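Local coordinates for alpha,alpha-trehalose-phosphate synthase (UDP-forming) (Burkholderia xenovorans, PDB 5V0T), which belongs to glycosyltransferase family 20 and adopts a GT-B type fold, here holding 6-O-phosphono-alpha-D-glucopyranose and uridine-5'-diphosphate, at residues Y86-A92 against R315-H319; F203-I207 against L223-A227; R302-S306 against F339-T345; F363-G369 against E384-D390. One frame throughout, in Å; residues are numbered along the deposited sequence.

Contact 1. Residues Y86-A92 against R315-H319; sequences YRGFSNA and RADMH. With G6P (6-O-phosphono-alpha-D-glucopyranose), chain J; FMT (formic acid), chain P.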
# COMPACT_ATOMS: atom_id res chain seq x y z
N TYR A 86 -6.46 9.19 -14.01
CA TYR A 86 -5.39 8.74 -13.12
C TYR A 86 -4.72 9.91 -12.39
O TYR A 86 -4.78 9.98 -11.16
CB TYR A 86 -4.37 7.93 -13.93
CG TYR A 86 -3.11 7.53 -13.18
CD1 TYR A 86 -3.08 6.39 -12.38
CD2 TYR A 86 -1.95 8.28 -13.30
CE1 TYR A 86 -1.91 6.01 -11.70
CE2 TYR A 86 -0.79 7.92 -12.63
CZ TYR A 86 -0.77 6.78 -11.84
OH TYR A 86 0.40 6.44 -11.18
N ARG A 87 -4.09 10.83 -13.13
CA ARG A 87 -3.51 12.00 -12.48
C ARG A 87 -4.58 12.88 -11.85
O ARG A 87 -4.32 13.54 -10.84
CB ARG A 87 -2.70 12.83 -13.47
CG ARG A 87 -1.36 12.24 -13.87
CD ARG A 87 -0.59 13.17 -14.81
NE ARG A 87 -0.19 14.42 -14.17
CZ ARG A 87 -0.66 15.61 -14.50
NH1 ARG A 87 -1.55 15.72 -15.47
NH2 ARG A 87 -0.23 16.69 -13.85
N GLY A 88 -5.78 12.91 -12.44
CA GLY A 88 -6.84 13.79 -12.00
C GLY A 88 -7.61 13.22 -10.84
O GLY A 88 -7.19 13.36 -9.68
N PHE A 89 -8.74 12.57 -11.11
CA PHE A 89 -9.62 12.19 -10.02
C PHE A 89 -8.98 11.17 -9.09
O PHE A 89 -9.08 11.30 -7.87
CB PHE A 89 -10.96 11.67 -10.55
CG PHE A 89 -12.01 11.60 -9.49
CD1 PHE A 89 -12.61 12.77 -9.00
CD2 PHE A 89 -12.41 10.38 -8.98
CE1 PHE A 89 -13.57 12.73 -8.01
CE2 PHE A 89 -13.39 10.31 -8.00
CZ PHE A 89 -13.97 11.49 -7.51
N SER A 90 -8.32 10.14 -9.64
CA SER A 90 -7.76 9.10 -8.77
C SER A 90 -6.71 9.67 -7.82
O SER A 90 -6.82 9.52 -6.60
CB SER A 90 -7.17 7.96 -9.60
OG SER A 90 -8.19 7.24 -10.29
N ASN A 91 -5.71 10.36 -8.35
CA ASN A 91 -4.58 10.73 -7.50
C ASN A 91 -4.59 12.18 -7.02
O ASN A 91 -3.82 12.51 -6.11
CB ASN A 91 -3.28 10.40 -8.22
CG ASN A 91 -3.06 8.90 -8.26
OD1 ASN A 91 -3.56 8.20 -7.39
ND2 ASN A 91 -2.36 8.40 -9.26
N ALA A 92 -5.43 13.05 -7.59
CA ALA A 92 -5.54 14.40 -7.05
C ALA A 92 -6.77 14.59 -6.18
O ALA A 92 -6.83 15.55 -5.41
CB ALA A 92 -5.55 15.44 -8.19
N ARG A 315 4.66 8.95 -9.07
CA ARG A 315 3.70 9.96 -9.56
C ARG A 315 4.37 11.33 -9.77
O ARG A 315 3.85 12.38 -9.38
CB ARG A 315 2.51 10.04 -8.60
CG ARG A 315 1.76 8.71 -8.48
CD ARG A 315 0.79 8.62 -7.28
NE ARG A 315 0.43 7.22 -7.00
CZ ARG A 315 -0.25 6.81 -5.93
NH1 ARG A 315 -0.69 7.70 -5.03
NH2 ARG A 315 -0.50 5.52 -5.76
N ALA A 316 5.55 11.31 -10.39
CA ALA A 316 6.43 12.47 -10.36
C ALA A 316 5.94 13.62 -11.23
O ALA A 316 6.46 14.73 -11.10
CB ALA A 316 7.85 12.08 -10.78
N ASP A 317 4.96 13.40 -12.11
CA ASP A 317 4.43 14.47 -12.94
C ASP A 317 3.32 15.25 -12.24
O ASP A 317 2.61 16.03 -12.89
CB ASP A 317 3.96 13.92 -14.29
CG ASP A 317 2.95 12.78 -14.16
OD1 ASP A 317 2.50 12.49 -13.04
OD2 ASP A 317 2.61 12.16 -15.19
N MET A 318 3.18 15.08 -10.93
CA MET A 318 2.18 15.78 -10.14
C MET A 318 2.86 16.76 -9.21
O MET A 318 3.82 16.40 -8.52
CB MET A 318 1.33 14.79 -9.35
CG MET A 318 0.39 14.01 -10.24
SD MET A 318 -0.59 12.92 -9.25
CE MET A 318 -1.83 14.07 -8.63
N HIS A 319 2.37 18.01 -9.21
CA HIS A 319 2.96 19.06 -8.39
C HIS A 319 3.03 18.67 -6.93
O HIS A 319 4.02 18.96 -6.25
CB HIS A 319 2.16 20.36 -8.54
CG HIS A 319 2.37 21.05 -9.85
ND1 HIS A 319 3.36 20.69 -10.74
CD2 HIS A 319 1.71 22.09 -10.42
CE1 HIS A 319 3.30 21.47 -11.80
NE2 HIS A 319 2.31 22.33 -11.63
C1 G6P J . -0.51 2.02 -3.67
C2 G6P J . -1.89 1.89 -4.30
C3 G6P J . -1.80 1.05 -5.58
C4 G6P J . -0.76 1.67 -6.52
C5 G6P J . 0.57 1.79 -5.79
C6 G6P J . 1.64 2.37 -6.72
O1 G6P J . -0.08 0.71 -3.32
O2 G6P J . -2.80 1.30 -3.36
O3 G6P J . -3.10 1.08 -6.21
O4 G6P J . -0.58 0.83 -7.67
O5 G6P J . 0.41 2.60 -4.61
O6 G6P J . 1.20 3.62 -7.26
P G6P J . 1.12 3.81 -8.86
O1P G6P J . 2.54 3.89 -9.35
O2P G6P J . 0.31 5.07 -9.03
O3P G6P J . 0.41 2.57 -9.36
C FMT P . -0.20 18.58 -10.84
O1 FMT P . 0.80 18.81 -11.52
O2 FMT P . -0.74 17.47 -10.75

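Contact 2. Residues F203-I207 against L223-A227; sequences FCDYI and LTIHA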
# COMPACT_ATOMS: atom_id res chain seq x y z
N PHE A 203 -16.89 2.79 6.34
CA PHE A 203 -17.85 2.54 5.26
C PHE A 203 -19.26 2.42 5.82
O PHE A 203 -20.19 3.08 5.32
CB PHE A 203 -17.46 1.28 4.48
CG PHE A 203 -18.50 0.86 3.47
CD1 PHE A 203 -18.61 1.53 2.26
CD2 PHE A 203 -19.36 -0.19 3.74
CE1 PHE A 203 -19.58 1.14 1.32
CE2 PHE A 203 -20.34 -0.59 2.81
CZ PHE A 203 -20.45 0.08 1.61
N CYS A 204 -19.45 1.60 6.86
CA CYS A 204 -20.79 1.42 7.41
C CYS A 204 -21.32 2.71 8.03
O CYS A 204 -22.53 2.98 7.95
CB CYS A 204 -20.79 0.30 8.46
SG CYS A 204 -20.40 -1.31 7.76
N ASP A 205 -20.44 3.51 8.63
CA ASP A 205 -20.85 4.80 9.18
C ASP A 205 -21.43 5.70 8.09
O ASP A 205 -22.45 6.37 8.30
CB ASP A 205 -19.66 5.46 9.87
CG ASP A 205 -20.06 6.64 10.74
OD1 ASP A 205 -20.98 6.49 11.56
OD2 ASP A 205 -19.43 7.71 10.61
N TYR A 206 -20.78 5.74 6.92
CA TYR A 206 -21.34 6.51 5.81
C TYR A 206 -22.69 5.95 5.37
O TYR A 206 -23.66 6.69 5.20
CB TYR A 206 -20.36 6.54 4.63
CG TYR A 206 -20.86 7.40 3.48
CD1 TYR A 206 -21.78 6.91 2.55
CD2 TYR A 206 -20.42 8.71 3.33
CE1 TYR A 206 -22.26 7.69 1.52
CE2 TYR A 206 -20.89 9.50 2.28
CZ TYR A 206 -21.80 8.98 1.38
OH TYR A 206 -22.29 9.77 0.35
N ILE A 207 -22.76 4.63 5.18
CA ILE A 207 -24.01 3.99 4.74
C ILE A 207 -25.16 4.37 5.67
O ILE A 207 -26.26 4.74 5.22
CB ILE A 207 -23.83 2.46 4.67
CG1 ILE A 207 -22.86 2.07 3.54
CG2 ILE A 207 -25.19 1.77 4.53
CD1 ILE A 207 -23.38 2.37 2.14
N LEU A 223 -20.75 -8.53 6.79
CA LEU A 223 -21.98 -7.78 7.02
C LEU A 223 -22.83 -7.77 5.76
O LEU A 223 -22.32 -7.88 4.64
CB LEU A 223 -21.66 -6.34 7.41
CG LEU A 223 -20.58 -6.18 8.49
CD1 LEU A 223 -20.30 -4.71 8.75
CD2 LEU A 223 -21.03 -6.87 9.76
N THR A 224 -24.13 -7.63 5.94
CA THR A 224 -25.04 -7.38 4.83
C THR A 224 -25.35 -5.90 4.78
O THR A 224 -25.72 -5.29 5.79
CB THR A 224 -26.33 -8.18 4.99
OG1 THR A 224 -26.00 -9.57 5.14
CG2 THR A 224 -27.23 -8.00 3.77
N ILE A 225 -25.17 -5.31 3.60
CA ILE A 225 -25.41 -3.89 3.37
C ILE A 225 -26.70 -3.72 2.58
O ILE A 225 -26.91 -4.42 1.57
CB ILE A 225 -24.24 -3.23 2.62
CG1 ILE A 225 -22.90 -3.50 3.32
CG2 ILE A 225 -24.50 -1.75 2.49
CD1 ILE A 225 -22.80 -2.86 4.70
N HIS A 226 -27.55 -2.80 3.00
CA HIS A 226 -28.71 -2.38 2.24
C HIS A 226 -28.61 -0.88 2.03
O HIS A 226 -28.65 -0.12 3.01
CB HIS A 226 -30.02 -2.72 2.95
CG HIS A 226 -30.27 -4.19 3.10
ND1 HIS A 226 -31.02 -4.92 2.21
CD2 HIS A 226 -29.89 -5.06 4.07
CE1 HIS A 226 -31.08 -6.18 2.61
NE2 HIS A 226 -30.41 -6.29 3.73
N ALA A 227 -28.49 -0.45 0.78
CA ALA A 227 -28.37 0.97 0.48
C ALA A 227 -28.60 1.19 -1.01
O ALA A 227 -28.27 0.33 -1.83
CB ALA A 227 -27.00 1.53 0.89

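Contact 3. Residues R302-S306 against F339-T345; sequences RNKVS and FAELDWT. With EDO (1,2-ethanediol), chain K.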
# COMPACT_ATOMS: atom_id res chain seq x y z
N ARG A 302 25.43 9.85 18.14
CA ARG A 302 26.10 10.51 17.02
C ARG A 302 27.30 9.69 16.58
O ARG A 302 28.06 9.17 17.41
CB ARG A 302 26.51 11.92 17.42
CG ARG A 302 25.28 12.83 17.72
CD ARG A 302 25.71 14.15 18.34
NE ARG A 302 24.58 14.80 18.99
CZ ARG A 302 24.66 15.94 19.66
NH1 ARG A 302 25.82 16.56 19.78
NH2 ARG A 302 23.57 16.45 20.23
N ASN A 303 27.45 9.54 15.26
CA ASN A 303 28.48 8.73 14.61
C ASN A 303 28.37 7.25 14.97
O ASN A 303 29.26 6.47 14.63
CB ASN A 303 29.90 9.25 14.93
CG ASN A 303 30.83 9.21 13.72
OD1 ASN A 303 30.59 8.45 12.78
ND2 ASN A 303 31.89 10.03 13.73
N LYS A 304 27.27 6.83 15.62
CA LYS A 304 27.07 5.42 15.96
C LYS A 304 25.86 4.81 15.27
O LYS A 304 25.57 3.63 15.49
CB LYS A 304 26.94 5.25 17.48
CG LYS A 304 28.12 5.81 18.25
CD LYS A 304 29.43 5.32 17.67
CE LYS A 304 30.61 5.61 18.58
NZ LYS A 304 30.70 4.67 19.72
N VAL A 305 25.13 5.58 14.46
CA VAL A 305 23.96 5.07 13.75
C VAL A 305 23.82 5.89 12.48
O VAL A 305 24.22 7.06 12.44
CB VAL A 305 22.69 5.15 14.64
CG1 VAL A 305 22.42 6.59 15.08
CG2 VAL A 305 21.45 4.57 13.92
N SER A 306 23.28 5.27 11.44
CA SER A 306 22.90 5.98 10.23
C SER A 306 21.52 5.53 9.80
O SER A 306 21.08 4.42 10.13
CB SER A 306 23.90 5.74 9.08
OG SER A 306 25.03 6.58 9.22
N PHE A 339 24.68 17.62 11.82
CA PHE A 339 25.26 16.54 12.60
C PHE A 339 26.38 15.76 11.92
O PHE A 339 27.08 15.00 12.60
CB PHE A 339 24.15 15.56 13.03
CG PHE A 339 23.22 16.15 14.07
CD1 PHE A 339 23.61 16.20 15.40
CD2 PHE A 339 22.00 16.68 13.70
CE1 PHE A 339 22.78 16.75 16.35
CE2 PHE A 339 21.16 17.24 14.66
CZ PHE A 339 21.55 17.27 15.99
N ALA A 340 26.58 15.94 10.62
CA ALA A 340 27.62 15.19 9.92
C ALA A 340 29.02 15.46 10.47
O ALA A 340 29.30 16.51 11.06
CB ALA A 340 27.60 15.52 8.42
N GLU A 341 29.90 14.48 10.29
CA GLU A 341 31.32 14.60 10.54
C GLU A 341 32.02 14.19 9.26
O GLU A 341 31.39 13.69 8.33
CB GLU A 341 31.76 13.74 11.74
CG GLU A 341 30.94 14.03 13.01
CD GLU A 341 31.36 15.32 13.71
OE1 GLU A 341 30.74 15.68 14.73
OE2 GLU A 341 32.31 15.99 13.23
N LEU A 342 33.34 14.41 9.20
CA LEU A 342 34.10 14.06 8.00
C LEU A 342 33.91 12.61 7.60
O LEU A 342 34.05 12.28 6.42
CB LEU A 342 35.59 14.33 8.21
CG LEU A 342 36.01 15.77 8.46
CD1 LEU A 342 37.48 15.83 8.72
CD2 LEU A 342 35.65 16.65 7.24
N ASP A 343 33.59 11.72 8.55
CA ASP A 343 33.42 10.31 8.25
C ASP A 343 32.01 9.81 8.52
O ASP A 343 31.80 8.60 8.63
CB ASP A 343 34.43 9.47 9.04
CG ASP A 343 34.20 9.55 10.55
OD1 ASP A 343 33.41 10.41 11.01
OD2 ASP A 343 34.81 8.75 11.28
N TRP A 344 31.02 10.69 8.63
CA TRP A 344 29.68 10.26 9.01
C TRP A 344 28.65 11.10 8.28
O TRP A 344 28.62 12.33 8.44
CB TRP A 344 29.47 10.39 10.53
CG TRP A 344 28.11 9.90 10.98
CD1 TRP A 344 27.47 8.75 10.58
CD2 TRP A 344 27.22 10.55 11.90
NE1 TRP A 344 26.25 8.64 11.22
CE2 TRP A 344 26.08 9.73 12.02
CE3 TRP A 344 27.30 11.73 12.64
CZ2 TRP A 344 25.01 10.07 12.86
CZ3 TRP A 344 26.24 12.06 13.48
CH2 TRP A 344 25.12 11.23 13.58
N THR A 345 27.81 10.44 7.49
CA THR A 345 26.62 11.06 6.92
C THR A 345 25.42 10.49 7.65
O THR A 345 25.12 9.29 7.51
CB THR A 345 26.51 10.79 5.41
OG1 THR A 345 27.65 11.34 4.74
CG2 THR A 345 25.24 11.43 4.83
C1 EDO K . 27.47 5.60 6.91
O1 EDO K . 27.56 5.37 8.33
C2 EDO K . 27.41 7.11 6.67
O2 EDO K . 28.73 7.67 6.83

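Contact 4. Residues F363-G369 against E384-D390; sequences FRTAHVG and EYVSAQD. With UDP (uridine-5'-diphosphate), chain I.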
# COMPACT_ATOMS: atom_id res chain seq x y z
N PHE A 363 16.99 -5.41 4.68
CA PHE A 363 16.15 -5.41 5.88
C PHE A 363 16.77 -6.26 6.98
O PHE A 363 16.76 -5.88 8.16
CB PHE A 363 14.74 -5.94 5.55
CG PHE A 363 13.83 -4.94 4.85
CD1 PHE A 363 13.97 -3.58 5.02
CD2 PHE A 363 12.79 -5.42 4.04
CE1 PHE A 363 13.10 -2.69 4.37
CE2 PHE A 363 11.92 -4.54 3.39
CZ PHE A 363 12.07 -3.17 3.56
N ARG A 364 17.31 -7.42 6.61
CA ARG A 364 17.89 -8.36 7.57
C ARG A 364 19.12 -7.79 8.28
O ARG A 364 19.46 -8.26 9.37
CB ARG A 364 18.24 -9.67 6.85
CG ARG A 364 18.65 -10.88 7.72
CD ARG A 364 18.74 -12.13 6.84
NE ARG A 364 19.01 -13.38 7.56
CZ ARG A 364 18.08 -14.25 7.94
NH1 ARG A 364 16.78 -14.01 7.70
NH2 ARG A 364 18.43 -15.37 8.57
N THR A 365 19.78 -6.78 7.71
CA THR A 365 20.92 -6.16 8.36
C THR A 365 20.55 -4.92 9.18
O THR A 365 21.43 -4.36 9.83
CB THR A 365 21.98 -5.74 7.33
OG1 THR A 365 21.58 -4.52 6.72
CG2 THR A 365 22.13 -6.80 6.25
N ALA A 366 19.30 -4.48 9.16
CA ALA A 366 18.89 -3.23 9.78
C ALA A 366 18.41 -3.47 11.21
O ALA A 366 17.45 -4.21 11.43
CB ALA A 366 17.79 -2.56 8.96
N HIS A 367 19.07 -2.81 12.18
CA HIS A 367 18.68 -2.93 13.58
C HIS A 367 17.28 -2.40 13.83
O HIS A 367 16.60 -2.85 14.76
CB HIS A 367 19.68 -2.17 14.45
CG HIS A 367 21.08 -2.67 14.30
ND1 HIS A 367 21.87 -2.32 13.22
CD2 HIS A 367 21.80 -3.53 15.05
CE1 HIS A 367 23.03 -2.94 13.32
NE2 HIS A 367 23.02 -3.68 14.42
N VAL A 368 16.83 -1.45 13.01
CA VAL A 368 15.52 -0.84 13.18
C VAL A 368 14.85 -0.71 11.81
O VAL A 368 15.47 -0.17 10.87
CB VAL A 368 15.61 0.55 13.85
CG1 VAL A 368 14.19 1.13 14.01
CG2 VAL A 368 16.31 0.44 15.21
N GLY A 369 13.64 -1.22 11.71
CA GLY A 369 12.77 -0.96 10.57
C GLY A 369 11.83 0.18 10.92
O GLY A 369 11.04 0.08 11.87
N GLU A 384 7.26 -7.10 5.48
CA GLU A 384 8.49 -7.59 4.87
C GLU A 384 9.70 -7.38 5.78
O GLU A 384 10.57 -8.26 5.86
CB GLU A 384 8.71 -6.89 3.52
CG GLU A 384 7.65 -7.26 2.46
CD GLU A 384 7.70 -6.37 1.21
OE1 GLU A 384 6.90 -6.60 0.29
OE2 GLU A 384 8.53 -5.44 1.16
N TYR A 385 9.79 -6.22 6.44
CA TYR A 385 10.91 -5.99 7.36
C TYR A 385 10.94 -7.06 8.45
O TYR A 385 11.98 -7.66 8.72
CB TYR A 385 10.84 -4.59 8.00
CG TYR A 385 11.87 -4.44 9.08
CD1 TYR A 385 13.19 -4.13 8.77
CD2 TYR A 385 11.55 -4.69 10.42
CE1 TYR A 385 14.18 -4.05 9.77
CE2 TYR A 385 12.53 -4.62 11.43
CZ TYR A 385 13.83 -4.29 11.09
OH TYR A 385 14.80 -4.21 12.07
N VAL A 386 9.80 -7.33 9.08
CA VAL A 386 9.77 -8.34 10.13
C VAL A 386 10.14 -9.71 9.56
O VAL A 386 10.92 -10.45 10.16
CB VAL A 386 8.39 -8.36 10.80
CG1 VAL A 386 8.27 -9.58 11.69
CG2 VAL A 386 8.16 -7.06 11.59
N SER A 387 9.57 -10.05 8.40
CA SER A 387 9.79 -11.36 7.79
C SER A 387 11.26 -11.59 7.44
O SER A 387 11.72 -12.74 7.44
CB SER A 387 8.94 -11.50 6.53
OG SER A 387 7.55 -11.50 6.83
N ALA A 388 11.99 -10.53 7.10
CA ALA A 388 13.37 -10.68 6.66
C ALA A 388 14.33 -11.00 7.80
O ALA A 388 15.45 -11.46 7.54
CB ALA A 388 13.83 -9.40 5.96
N GLN A 389 13.92 -10.77 9.05
CA GLN A 389 14.86 -10.79 10.17
C GLN A 389 15.43 -12.18 10.41
O GLN A 389 14.78 -13.20 10.18
CB GLN A 389 14.19 -10.28 11.45
CG GLN A 389 13.80 -8.80 11.37
CD GLN A 389 14.97 -7.95 10.91
OE1 GLN A 389 16.01 -7.89 11.57
NE2 GLN A 389 14.82 -7.32 9.74
N ASP A 390 16.68 -12.20 10.87
CA ASP A 390 17.28 -13.42 11.38
C ASP A 390 16.70 -13.69 12.76
O ASP A 390 16.90 -12.87 13.67
CB ASP A 390 18.79 -13.27 11.43
CG ASP A 390 19.51 -14.48 12.01
OD1 ASP A 390 18.88 -15.49 12.42
OD2 ASP A 390 20.76 -14.42 12.06
N1 UDP I . 9.18 -1.89 -3.16
C2 UDP I . 10.03 -2.38 -4.15
N3 UDP I . 11.05 -1.54 -4.49
C4 UDP I . 11.32 -0.30 -3.95
C5 UDP I . 10.40 0.13 -2.93
C6 UDP I . 9.39 -0.67 -2.57
O2 UDP I . 9.87 -3.46 -4.69
O4 UDP I . 12.30 0.34 -4.36
C1' UDP I . 8.06 -2.76 -2.75
C2' UDP I . 8.12 -3.16 -1.28
O2' UDP I . 8.95 -4.30 -1.13
C3' UDP I . 6.64 -3.46 -1.01
C4' UDP I . 5.92 -2.42 -1.88
O4' UDP I . 6.86 -2.03 -2.91
O3' UDP I . 6.25 -4.77 -1.42
C5' UDP I . 5.44 -1.19 -1.15
O5' UDP I . 4.17 -1.53 -0.56
PA UDP I . 3.64 -0.77 0.73
O1A UDP I . 4.72 -0.67 1.78
O2A UDP I . 2.39 -1.46 1.15
O3A UDP I . 3.34 0.70 0.26
PB UDP I . 2.73 1.37 -1.05
O1B UDP I . 1.72 0.33 -1.55
O2B UDP I . 1.98 2.59 -0.49
O3B UDP I . 3.78 1.71 -2.03
O HOH W 1 18.15 -9.81 11.36

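Contact 1. Residues Y86-A92 against R315-H319
Two parts of the chain meet at the phosphate of 6-O-phosphono-alpha-D-glucopyranose in its pocket. Tyr86 OH donates to the ligand's O2P (2.6 Å), while Arg315 NE reaches the same O2P (3.0 Å) and Arg315 NH2 reaches the ligand's O6 (3.0 Å); a cationic side chain and a phenol suit an anionic phosphate. Asn91, bonded to Tyr141, lays its OD1 over one face of the Arg315 guanidinium. In the GT-B fold two Rossmann-like domains face each other across a cleft, and this contact spans it: helix 79-98 meets the loop that follows strand 305-310. Met318, at the N-cap position of the next helix, rests its flexible thioether against helix 79-98 where that helix makes a wider pi-type turn, so Met318 CE lies 3.4 Å from Arg87 O and 4.0 Å from Ala92 CB. Farther from the ligand, at partly exposed residues, Arg87 NH2 donates to Asp317 O (3.1 Å) and Arg87 NE pairs with Asp317 OD1 (3.5 Å), though Arg87 also bridges to Asp83 and Asp317 accepts from Tyr82.

Contact 2. Residues F203-I207 against L223-A227
This is an apolar helix-on-sheet contact at the margin of the large mixed sheet, where a small antiparallel extension is added to the Rossmann-like core. Strand 223-227 is the middle strand of that extension, between 214-216 and 230-236, and helix 197-209 lies over one of its faces. The axes of the two segments pass 10.0 Å apart at 31°, the helix running roughly along the strand. Every second strand residue, Leu223, Ile225 and Ala227, turns its CB toward the helix, which answers with Phe203, Cys204 and Ile207, three positions on one side of its turn. Beta-branched Ile225 suits both its strand and this central place: Ile225 CD1 meets the ring edge of Phe203 at CE2 (3.8 Å), and Ile225 CG2 lies 4.1 Å from Ile207 CG2. Small Ala227 lets the backbones close in, its CA being 6.8 Å from that of Ile207, with Ile207 CD1 3.9 Å from Ala227 CB. At the opposite end Cys204 SG rests 3.5 Å from Leu223 CD1.

Contact 3. Residues R302-S306 against F339-T345
Trp344 organises this contact: the backbone of Arg302 and Asn303 packs over one face of its indole. Asn303 CA sits 3.7 Å from the centroid of the five-membered ring, 18° off its normal, a CH-pi contact. Asn303 has positive phi, which asparagine tolerates well, and its side chain reaches back so that ND2 donates to Asp343 OD1 (3.1 Å, 162°); Asn303 O accepts from Arg269. The indole proton is satisfied: Trp344 NE1 donates to Val305 O at 2.8 Å, with a weak second bond to Ser306 OG at 3.1 Å. A small hydroxyl can both accept and donate, so Ser306 OG can take that weak bond with its own proton left to give; it lies 3.2 Å from Thr345 O and shares a hydrogen bond of 2.9 Å with O1 of a 1,2-ethanediol (probably from the crystallisation liquor) whose O2 accepts from Thr345 N (3.0 Å). Within 339-345, a type I turn is closed in both directions, Trp344 N to Glu341 O (3.0 Å) and Glu341 N to Trp344 O (3.1 Å). Arg302 spends its NE on Leu295 O, leaving a guanidinium face over the edge of Phe339 (NE to CE1, 3.7 Å). The turn links helix 319-339 to strand 347-350, which lies parallel beside strand 305-310: the contact joins the start of the first strand to the return loop of a beta-alpha-beta crossover, the repeating unit of Rossmann-like sheets.

Contact 4. Residues F363-G369 against E384-D390
Tyr385, Arg364 and Phe363 bury the largest areas here. Tyr385 suits a deep position with a polar end: its OH donates to Ala366 O (2.7 Å), while its ring lies flat against Gly369, whose CA is 3.4 Å from the ring centroid. A CB at Gly369 would clash with the tyrosine, which glycine's lack of a side chain avoids. The edge of Tyr385 points to the face of Phe363 in an offset edge-to-face pair, centroids 5.9 Å apart. Strand 368-371, helix 380-388 and strand 396-400 form a beta-alpha-beta unit, and Phe363, at the end of helix 356-363, wedges its flat apolar ring between helix 380-388 and strand 270-275 (Met273, Val275), with Phe363 CB 3.6 Å from Ala388 CB. Gln389 donates both NE2 hydrogens, to Phe363 O (2.9 Å) and to Tyr385 O (3.0 Å), its OE1 being held by Gly395. Arg364, long enough to span the helix end, donates from NH1 to Ala388 O (2.9 Å); its NH2 has a long, charge-only approach to Asp390 OD1 (3.9 Å), an oxygen that also accepts from Glu392 N. At the helix segment's other end, Glu384 OE1 and OE2 accept from O3' and O2' of uridine-5'-diphosphate, each at 2.6 Å.

How the contacts relate
From the N terminus, helix 79-98 opens contact 1, whose partner comes more than 220 residues later. Inside that long loop lies contact 2, a short closure at the margin of the large mixed sheet. Contact 3 starts at 302-306, before contact 1 has closed at 315-319, so the two cross: contact 1 closes its loop across the ligand cleft, while contact 3 ties the start of strand 305-310 to the loop leading into its edge neighbour, strand 347-350. Contact 4 follows in series on the same sheet, 384-390 closing on 363-369 within the beta-alpha-beta unit 368-371, 380-388, 396-400. Contacts 2 and 3 lie farthest apart, about 53 Å between centres, while contact 1 bridges the two halves.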